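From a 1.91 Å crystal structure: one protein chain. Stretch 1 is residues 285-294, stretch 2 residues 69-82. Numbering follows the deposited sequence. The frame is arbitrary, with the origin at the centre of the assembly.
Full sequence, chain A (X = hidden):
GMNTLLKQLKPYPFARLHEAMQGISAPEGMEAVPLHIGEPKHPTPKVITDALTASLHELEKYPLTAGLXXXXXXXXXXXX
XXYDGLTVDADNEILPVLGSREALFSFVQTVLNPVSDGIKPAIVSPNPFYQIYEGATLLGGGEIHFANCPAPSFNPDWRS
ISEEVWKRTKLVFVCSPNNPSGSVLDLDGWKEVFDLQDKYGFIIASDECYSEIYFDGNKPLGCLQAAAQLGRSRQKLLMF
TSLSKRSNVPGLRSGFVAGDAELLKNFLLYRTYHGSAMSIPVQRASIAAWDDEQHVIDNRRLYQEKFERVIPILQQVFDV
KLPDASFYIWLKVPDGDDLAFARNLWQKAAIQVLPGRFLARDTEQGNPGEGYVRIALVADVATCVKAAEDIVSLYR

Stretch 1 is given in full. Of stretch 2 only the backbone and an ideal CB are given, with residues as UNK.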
# COMPACT_ATOMS: atom_id res chain seq x y z
N ALA A 285 -2.49 -16.20 -7.33
CA ALA A 285 -1.71 -15.99 -8.54
C ALA A 285 -0.22 -16.00 -8.20
O ALA A 285 0.60 -16.52 -8.97
CB ALA A 285 -2.11 -14.65 -9.18
N SER A 286 0.13 -15.47 -7.03
CA SER A 286 1.52 -15.39 -6.58
C SER A 286 2.08 -16.76 -6.20
O SER A 286 3.22 -17.07 -6.54
CB SER A 286 1.65 -14.40 -5.41
OG SER A 286 1.17 -13.11 -5.80
N ILE A 287 1.28 -17.57 -5.51
CA ILE A 287 1.66 -18.96 -5.23
C ILE A 287 1.98 -19.69 -6.55
O ILE A 287 3.04 -20.32 -6.68
CB ILE A 287 0.54 -19.71 -4.47
CG1 ILE A 287 0.43 -19.20 -3.03
CG2 ILE A 287 0.82 -21.23 -4.43
CD1 ILE A 287 -0.90 -19.58 -2.33
N ALA A 288 1.08 -19.56 -7.52
CA ALA A 288 1.30 -20.14 -8.85
C ALA A 288 2.61 -19.66 -9.48
O ALA A 288 3.33 -20.46 -10.09
CB ALA A 288 0.12 -19.82 -9.78
N ALA A 289 2.90 -18.37 -9.33
CA ALA A 289 4.12 -17.77 -9.86
C ALA A 289 5.39 -18.29 -9.19
O ALA A 289 6.31 -18.72 -9.88
CB ALA A 289 4.06 -16.22 -9.73
N TRP A 290 5.46 -18.25 -7.86
CA TRP A 290 6.62 -18.73 -7.14
C TRP A 290 6.84 -20.23 -7.32
O TRP A 290 7.99 -20.68 -7.33
CB TRP A 290 6.57 -18.36 -5.65
CG TRP A 290 6.70 -16.87 -5.35
CD1 TRP A 290 5.74 -16.07 -4.83
CD2 TRP A 290 7.84 -16.03 -5.59
NE1 TRP A 290 6.21 -14.78 -4.71
CE2 TRP A 290 7.50 -14.73 -5.17
CE3 TRP A 290 9.12 -16.25 -6.11
CZ2 TRP A 290 8.38 -13.66 -5.26
CZ3 TRP A 290 10.00 -15.17 -6.19
CH2 TRP A 290 9.62 -13.90 -5.76
N ASP A 291 5.75 -21.00 -7.45
CA ASP A 291 5.82 -22.45 -7.64
C ASP A 291 6.34 -22.87 -9.02
O ASP A 291 6.84 -23.97 -9.17
CB ASP A 291 4.43 -23.11 -7.44
CG ASP A 291 4.06 -23.29 -5.97
OD1 ASP A 291 4.90 -23.09 -5.07
OD2 ASP A 291 2.90 -23.65 -5.71
N ASP A 292 6.16 -22.03 -10.04
CA ASP A 292 6.54 -22.39 -11.40
C ASP A 292 7.87 -21.78 -11.81
O ASP A 292 8.11 -20.59 -11.61
CB ASP A 292 5.49 -21.92 -12.39
CG ASP A 292 5.80 -22.35 -13.80
OD1 ASP A 292 5.85 -23.57 -14.02
OD2 ASP A 292 6.02 -21.50 -14.69
N GLU A 293 8.74 -22.59 -12.42
CA GLU A 293 9.99 -22.09 -12.97
C GLU A 293 10.03 -22.05 -14.50
O GLU A 293 10.89 -21.36 -15.05
CB GLU A 293 11.18 -22.87 -12.43
CG GLU A 293 11.42 -22.72 -10.95
CD GLU A 293 11.65 -21.28 -10.48
OE1 GLU A 293 12.29 -20.48 -11.19
OE2 GLU A 293 11.20 -20.95 -9.37
N GLN A 294 9.12 -22.76 -15.18
CA GLN A 294 9.21 -22.80 -16.64
C GLN A 294 9.11 -21.41 -17.23
O GLN A 294 9.91 -21.03 -18.09
CB GLN A 294 8.17 -23.73 -17.27
CG GLN A 294 8.43 -24.02 -18.75
CD GLN A 294 9.83 -24.62 -19.00
OE1 GLN A 294 10.17 -25.66 -18.42
NE2 GLN A 294 10.65 -23.95 -19.83
N UNK A 69 -1.03 -18.90 4.98
CA UNK A 69 0.09 -19.79 5.23
C UNK A 69 0.69 -20.37 3.94
O UNK A 69 1.91 -20.46 3.82
CB UNK A 69 -0.36 -20.93 6.15
N UNK A 70 -0.16 -20.75 2.99
CA UNK A 70 0.33 -21.38 1.76
C UNK A 70 1.10 -20.41 0.85
O UNK A 70 1.98 -20.84 0.11
CB UNK A 70 -0.85 -21.98 0.99
N UNK A 71 0.84 -19.10 0.92
CA UNK A 71 1.70 -18.15 0.20
C UNK A 71 3.07 -18.02 0.87
O UNK A 71 4.10 -18.04 0.19
CB UNK A 71 1.03 -16.78 0.12
N UNK A 72 3.11 -17.89 2.20
CA UNK A 72 4.41 -17.78 2.87
C UNK A 72 5.24 -19.05 2.65
O UNK A 72 6.47 -19.00 2.49
CB UNK A 72 4.22 -17.52 4.37
N UNK A 73 4.57 -20.20 2.59
CA UNK A 73 5.24 -21.48 2.37
C UNK A 73 5.76 -21.61 0.93
O UNK A 73 6.84 -22.18 0.71
CB UNK A 73 4.28 -22.63 2.69
N UNK A 74 5.00 -21.08 -0.03
CA UNK A 74 5.47 -21.04 -1.43
C UNK A 74 6.75 -20.20 -1.54
O UNK A 74 7.69 -20.56 -2.26
CB UNK A 74 4.39 -20.47 -2.35
N UNK A 75 6.79 -19.09 -0.81
CA UNK A 75 8.00 -18.27 -0.77
C UNK A 75 9.16 -19.02 -0.13
O UNK A 75 10.28 -19.00 -0.66
CB UNK A 75 7.74 -16.97 -0.01
N UNK A 76 8.90 -19.69 0.99
CA UNK A 76 9.91 -20.50 1.70
C UNK A 76 10.44 -21.63 0.80
O UNK A 76 11.65 -21.88 0.75
CB UNK A 76 9.32 -21.09 2.98
N UNK A 77 9.53 -22.30 0.10
CA UNK A 77 9.90 -23.37 -0.82
C UNK A 77 10.75 -22.85 -1.98
O UNK A 77 11.74 -23.48 -2.34
CB UNK A 77 8.64 -24.06 -1.36
N UNK A 78 10.35 -21.72 -2.56
CA UNK A 78 11.13 -21.07 -3.61
C UNK A 78 12.56 -20.73 -3.16
O UNK A 78 13.53 -21.00 -3.88
CB UNK A 78 10.42 -19.80 -4.07
N UNK A 79 12.69 -20.14 -1.97
CA UNK A 79 14.00 -19.79 -1.41
C UNK A 79 14.92 -21.02 -1.27
O UNK A 79 16.12 -20.94 -1.53
CB UNK A 79 13.82 -19.12 -0.05
N UNK A 80 14.35 -22.13 -0.81
CA UNK A 80 15.12 -23.37 -0.65
C UNK A 80 15.62 -23.90 -1.99
O UNK A 80 16.77 -24.36 -2.08
CB UNK A 80 14.27 -24.44 0.04
N UNK A 81 14.76 -23.84 -3.01
CA UNK A 81 15.14 -24.24 -4.36
C UNK A 81 16.20 -23.32 -4.95
O UNK A 81 17.13 -23.77 -5.60
CB UNK A 81 13.91 -24.26 -5.27
N UNK A 82 16.03 -22.02 -4.72
CA UNK A 82 16.82 -21.02 -5.42
C UNK A 82 18.21 -20.83 -4.80
O UNK A 82 19.17 -20.56 -5.54
CB UNK A 82 16.07 -19.69 -5.43

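Stretch 2 is helical throughout and runs nearly parallel to helix 285-291, with 14° between their directions and 9.0 Å between their axes at closest approach. Position 69 has nothing of stretch 1 near its ideal CB, and many residues would serve; it is Pro69, whose phi of -50° suits the ring.

At 70 the CB points sideways, 4.1 Å from Ile287 CD1. Any chain with a methylene stem could cover that methyl. Glu70 does so, its CG 3.6 Å from Ile287 CD1, while its carboxylate leads away.

Position 71 lies beside Ile287, with CA atoms 5.5 Å apart, and Ser286 and the Trp290 ring are within reach of a medium-sized chain. Leucine, isoleucine or methionine would fit. Leu71 brings CD1 to 3.9 Å from Ile287 CG1 and 4.4 Å from Trp290 CD1.

Positions 72 and 73 meet no part of stretch 1, so polar chains are acceptable: Arg72 points away, and Gln73 NE2 donates to OD1 of the residue at 77, 2.9 Å.

The CB at 74 points toward stretch 1 and lies 3.8 Å from Asp291 OD1 and 4.2 Å from Ile287 CG2. A small residue suits this close fit, and Ala74 fills it with one methyl.

At 75 the CB is sideways, 5.3 Å from Trp290 CD1, leaving room for a short apolar chain or a sulfur. Cys75 sets SG over the face of the Trp290 five-membered ring, 4.3 Å from its centroid. Position 76 is out of reach and holds Ala76.

At 77 the CB points toward stretch 1, but the ideal CB of 77 stays 5.4 Å from Asp291 OD1, a gap a polar chain can bridge through water. Asn77 ND2 donates to water 2, which donates to Asp291 OD1.

At 78 the CB points toward stretch 1, at Trp290 CE3, with the Glu293 carboxylate off to one side, inviting a large aromatic, preferably with a donor. Trp78 offers its face to the edge of Trp290; Trp290 CE3 lies 3.6 Å from Trp78 CD2. Trp78 NE1 donates to water 3, which donates to Glu293 OE1.

Positions 79 and 80 are out of reach of stretch 1, which sets no demand there; they hold Leu79 and Lys80. At 81, the Glu293 carboxylate and the Trp290 carbonyl call for a long cationic chain, lysine or arginine. Arg81 NH2 forms a salt bridge with Glu293 OE2, 3.4 Å, and a weak hydrogen bond to Trp290 O, 2.8 Å. At 82 the CB points toward stretch 1, but nothing of it lies within 5.5 Å, so many residues would do; Arg82 is hydrogen-bonded elsewhere in the structure.

Stretch 2, residues 69-82: PELRQACANWLKRR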
# COMPACT_ATOMS: atom_id res chain seq x y z
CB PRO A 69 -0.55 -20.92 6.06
CG PRO A 69 -1.69 -20.30 6.76
CD PRO A 69 -2.20 -19.21 5.84
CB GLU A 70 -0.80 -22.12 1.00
CG GLU A 70 -2.03 -21.29 0.63
CD GLU A 70 -3.17 -21.38 1.66
OE1 GLU A 70 -2.91 -21.30 2.88
OE2 GLU A 70 -4.33 -21.54 1.23
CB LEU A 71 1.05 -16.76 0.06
CG LEU A 71 1.94 -15.64 -0.51
CD1 LEU A 71 2.48 -16.04 -1.89
CD2 LEU A 71 1.16 -14.32 -0.56
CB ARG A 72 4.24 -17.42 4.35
CG ARG A 72 3.86 -15.94 4.55
CD ARG A 72 3.66 -15.54 5.99
NE ARG A 72 2.28 -15.83 6.39
CZ ARG A 72 1.90 -16.83 7.17
NH1 ARG A 72 2.78 -17.68 7.67
NH2 ARG A 72 0.63 -16.98 7.46
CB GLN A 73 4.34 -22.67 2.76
CG GLN A 73 5.05 -24.00 2.76
CD GLN A 73 6.21 -24.04 3.75
OE1 GLN A 73 6.06 -23.64 4.90
NE2 GLN A 73 7.37 -24.53 3.30
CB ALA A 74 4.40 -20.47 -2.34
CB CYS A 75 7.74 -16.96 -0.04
SG CYS A 75 6.53 -15.93 -0.88
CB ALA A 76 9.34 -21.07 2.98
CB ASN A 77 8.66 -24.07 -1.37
CG ASN A 77 7.91 -24.87 -0.32
OD1 ASN A 77 8.45 -25.19 0.74
ND2 ASN A 77 6.65 -25.19 -0.61
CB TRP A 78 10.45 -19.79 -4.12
CG TRP A 78 11.26 -19.13 -5.18
CD1 TRP A 78 11.37 -19.51 -6.50
CD2 TRP A 78 12.13 -18.00 -5.02
NE1 TRP A 78 12.23 -18.68 -7.16
CE2 TRP A 78 12.72 -17.74 -6.28
CE3 TRP A 78 12.46 -17.19 -3.94
CZ2 TRP A 78 13.63 -16.70 -6.48
CZ3 TRP A 78 13.35 -16.14 -4.14
CH2 TRP A 78 13.93 -15.91 -5.40
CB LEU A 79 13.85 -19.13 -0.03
CG LEU A 79 13.31 -17.69 -0.00
CD1 LEU A 79 12.87 -17.32 1.40
CD2 LEU A 79 14.33 -16.66 -0.53
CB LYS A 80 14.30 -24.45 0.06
CG LYS A 80 15.16 -25.60 0.54
CD LYS A 80 14.42 -26.59 1.44
CE LYS A 80 15.36 -27.72 1.85
NZ LYS A 80 14.62 -28.86 2.47
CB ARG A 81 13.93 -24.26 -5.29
CG ARG A 81 12.94 -25.40 -5.01
CD ARG A 81 12.01 -25.66 -6.20
NE ARG A 81 11.39 -24.45 -6.74
CZ ARG A 81 10.33 -23.83 -6.22
NH1 ARG A 81 9.75 -24.30 -5.12
NH2 ARG A 81 9.84 -22.74 -6.80
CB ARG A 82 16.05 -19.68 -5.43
CG ARG A 82 16.86 -18.48 -5.92
CD ARG A 82 17.31 -18.62 -7.37
NE ARG A 82 18.02 -17.42 -7.80
CZ ARG A 82 19.28 -17.13 -7.50
NH1 ARG A 82 20.02 -17.99 -6.82
NH2 ARG A 82 19.81 -15.98 -7.92
O HOH W 1 7.48 -22.42 -4.37
O HOH W 2 4.69 -24.30 -2.53
O HOH W 3 13.00 -18.25 -10.00
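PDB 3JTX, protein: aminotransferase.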